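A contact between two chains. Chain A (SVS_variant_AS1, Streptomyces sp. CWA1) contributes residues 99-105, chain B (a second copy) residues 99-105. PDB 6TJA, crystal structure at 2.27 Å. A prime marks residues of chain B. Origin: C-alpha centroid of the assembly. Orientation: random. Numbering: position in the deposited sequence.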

# COMPACT_ATOMS: atom_id res chain seq x y z
N ARG A 99 -3.99 16.36 12.82
CA ARG A 99 -2.58 16.76 12.55
C ARG A 99 -2.02 15.82 11.49
O ARG A 99 -1.19 14.94 11.77
CB ARG A 99 -1.80 16.85 13.88
CG ARG A 99 -2.31 17.92 14.85
CD ARG A 99 -2.25 19.37 14.34
NE ARG A 99 -0.85 19.79 14.30
CZ ARG A 99 -0.16 20.36 15.30
NH1 ARG A 99 -0.75 20.66 16.45
NH2 ARG A 99 1.13 20.64 15.13
N PRO A 100 -2.46 15.99 10.22
CA PRO A 100 -2.08 15.08 9.14
C PRO A 100 -0.56 14.99 9.01
O PRO A 100 -0.09 13.89 8.78
CB PRO A 100 -2.68 15.64 7.85
CG PRO A 100 -3.41 16.90 8.25
CD PRO A 100 -3.35 17.04 9.75
N ALA A 101 0.15 16.11 9.13
CA ALA A 101 1.63 16.15 8.93
C ALA A 101 2.31 15.19 9.92
O ALA A 101 3.13 14.39 9.48
CB ALA A 101 2.16 17.54 9.06
N GLN A 102 1.92 15.20 11.18
CA GLN A 102 2.48 14.27 12.18
C GLN A 102 1.96 12.86 11.93
O GLN A 102 2.74 11.93 12.11
CB GLN A 102 2.13 14.68 13.60
CG GLN A 102 2.79 15.97 14.03
CD GLN A 102 2.29 16.41 15.38
OE1 GLN A 102 2.59 15.76 16.38
NE2 GLN A 102 1.54 17.51 15.43
N PHE A 103 0.71 12.70 11.49
CA PHE A 103 0.16 11.35 11.23
C PHE A 103 0.91 10.67 10.07
O PHE A 103 1.23 9.48 10.17
CB PHE A 103 -1.34 11.36 11.00
CG PHE A 103 -1.86 9.95 10.84
CD1 PHE A 103 -2.07 9.15 11.95
CD2 PHE A 103 -2.02 9.40 9.58
CE1 PHE A 103 -2.52 7.85 11.81
CE2 PHE A 103 -2.44 8.09 9.45
CZ PHE A 103 -2.68 7.31 10.56
N ASN A 104 1.20 11.42 9.02
CA ASN A 104 1.89 10.86 7.84
C ASN A 104 3.21 10.22 8.30
O ASN A 104 3.59 9.18 7.75
CB ASN A 104 2.05 11.92 6.76
CG ASN A 104 0.75 12.31 6.09
OD1 ASN A 104 -0.31 11.74 6.37
ND2 ASN A 104 0.84 13.24 5.17
N ALA A 105 3.89 10.80 9.28
CA ALA A 105 5.18 10.29 9.78
C ALA A 105 4.92 9.03 10.62
O ALA A 105 5.63 8.02 10.42
CB ALA A 105 5.94 11.34 10.55
N ARG B 99 -0.25 21.31 0.76
CA ARG B 99 -0.34 21.04 2.22
C ARG B 99 -0.59 19.55 2.47
O ARG B 99 -1.33 18.91 1.74
CB ARG B 99 -1.49 21.83 2.87
CG ARG B 99 -1.41 23.35 2.82
CD ARG B 99 0.00 23.90 2.91
NE ARG B 99 0.62 23.73 4.23
CZ ARG B 99 1.91 23.97 4.50
NH1 ARG B 99 2.74 24.37 3.55
NH2 ARG B 99 2.38 23.80 5.73
N PRO B 100 -0.02 18.99 3.56
CA PRO B 100 -0.31 17.62 3.98
C PRO B 100 -1.78 17.21 3.95
O PRO B 100 -2.11 16.12 3.45
CB PRO B 100 0.18 17.57 5.42
CG PRO B 100 1.27 18.61 5.49
CD PRO B 100 0.93 19.66 4.45
N ALA B 101 -2.65 18.05 4.50
CA ALA B 101 -4.10 17.77 4.58
C ALA B 101 -4.66 17.56 3.18
O ALA B 101 -5.37 16.57 2.98
CB ALA B 101 -4.84 18.86 5.31
N GLN B 102 -4.37 18.45 2.23
CA GLN B 102 -4.89 18.31 0.84
C GLN B 102 -4.16 17.15 0.15
O GLN B 102 -4.80 16.41 -0.61
CB GLN B 102 -4.72 19.61 0.05
CG GLN B 102 -5.71 20.71 0.43
CD GLN B 102 -5.43 21.39 1.77
OE1 GLN B 102 -4.56 20.98 2.53
NE2 GLN B 102 -6.19 22.44 2.07
N PHE B 103 -2.87 16.99 0.40
CA PHE B 103 -2.07 15.96 -0.32
C PHE B 103 -2.62 14.59 0.04
O PHE B 103 -2.74 13.77 -0.85
CB PHE B 103 -0.58 16.00 0.01
CG PHE B 103 0.15 14.96 -0.78
CD1 PHE B 103 0.43 15.18 -2.12
CD2 PHE B 103 0.49 13.74 -0.22
CE1 PHE B 103 1.08 14.22 -2.87
CE2 PHE B 103 1.16 12.79 -0.96
CZ PHE B 103 1.46 13.03 -2.28
N ASN B 104 -3.03 14.39 1.29
CA ASN B 104 -3.51 13.07 1.79
C ASN B 104 -4.78 12.70 1.02
O ASN B 104 -4.94 11.56 0.66
CB ASN B 104 -3.76 13.07 3.29
CG ASN B 104 -2.50 13.03 4.12
OD1 ASN B 104 -1.39 13.12 3.59
ND2 ASN B 104 -2.68 12.96 5.44
N ALA B 105 -5.64 13.68 0.74
CA ALA B 105 -6.87 13.52 -0.06
C ALA B 105 -6.46 13.26 -1.52
O ALA B 105 -7.01 12.29 -2.14
CB ALA B 105 -7.78 14.74 0.06

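Two copies of the same helical start, residues 99-105 of SVS_variant_AS1, meet with their helix axes 9.5 Å apart at closest approach and their N-to-C directions 55° apart. The contact is small, 242 Å² summed over both sides, and the same three positions serve in each chain: Pro100, Ala101 and Asn104 do nearly all the work.

Walking along chain B, Arg99′ comes first, at the N-cap position right before the helix. Its side chain stays out of reach of the chain A stretch and lies exposed, where a long charged group is easily accommodated. Its backbone starts the helix instead: Phe103′ N donates to Arg99′ O at 2.8 Å.

Pro100′ opens the helix. A proline has no amide hydrogen to give, which costs little in the first turn, where a backbone N-H has no acceptor four residues back within the helix; its carbonyl still serves, Pro100′ O accepting from Asn104′ N at 2.9 Å. The ring, puckered C-gamma exo, has its CA-to-CB bond directed toward the chain A stretch and is buried there. Pro100′ CB lies 4.2 Å from Pro100 CB, and Pro100′ CG packs 3.8 Å from Ala101 CB. These are apolar contacts between compact, rigid groups that lose little conformational freedom on burial.

Ala101′ makes the reciprocal contact, its CB 3.8 Å from Pro100 CG. Its CA-to-CB bond points sideways, yet the methyl still reaches the proline ring. The small residue goes with a close backbone approach: Ala101′ CA is 5.7 Å from Pro100 CA, and Ala101 CA is 5.5 Å from Pro100′ CA.

Gln102′ keeps its side chain out of reach of the chain A stretch and adds nothing to the contact. Phe103′, chi1 t, is buried but gives only 2 Å² to this surface, so its bulk is spent elsewhere in the structure.

Asn104′, one turn after Pro100′, supplies the polar part of the contact. Its CA-to-CB bond points toward the chain A stretch, and chi1 m with chi2 near 6° brings its amide against that of Asn104, which has nearly the same conformation (chi1 -70°, chi2 -4°). Each amide then gives and receives: Asn104 ND2 donates to Asn104′ OD1 at 2.7 Å with an N-H...O angle of 151°, and Asn104′ ND2 donates to Asn104 OD1 at 2.8 Å with a more bent angle of 135°. Asparagine suits this buried place because one short side chain carries both donor and acceptor, so two copies can satisfy each other; both ND2 atoms also have hydrogen bonds elsewhere in the structure. Asn104′ ND2 further rests 3.6 Å from Pro100 CB, bringing the polar pair against the proline packing.

Ala105′ ends the stretch, buried but out of reach of the chain A stretch, beyond the contact.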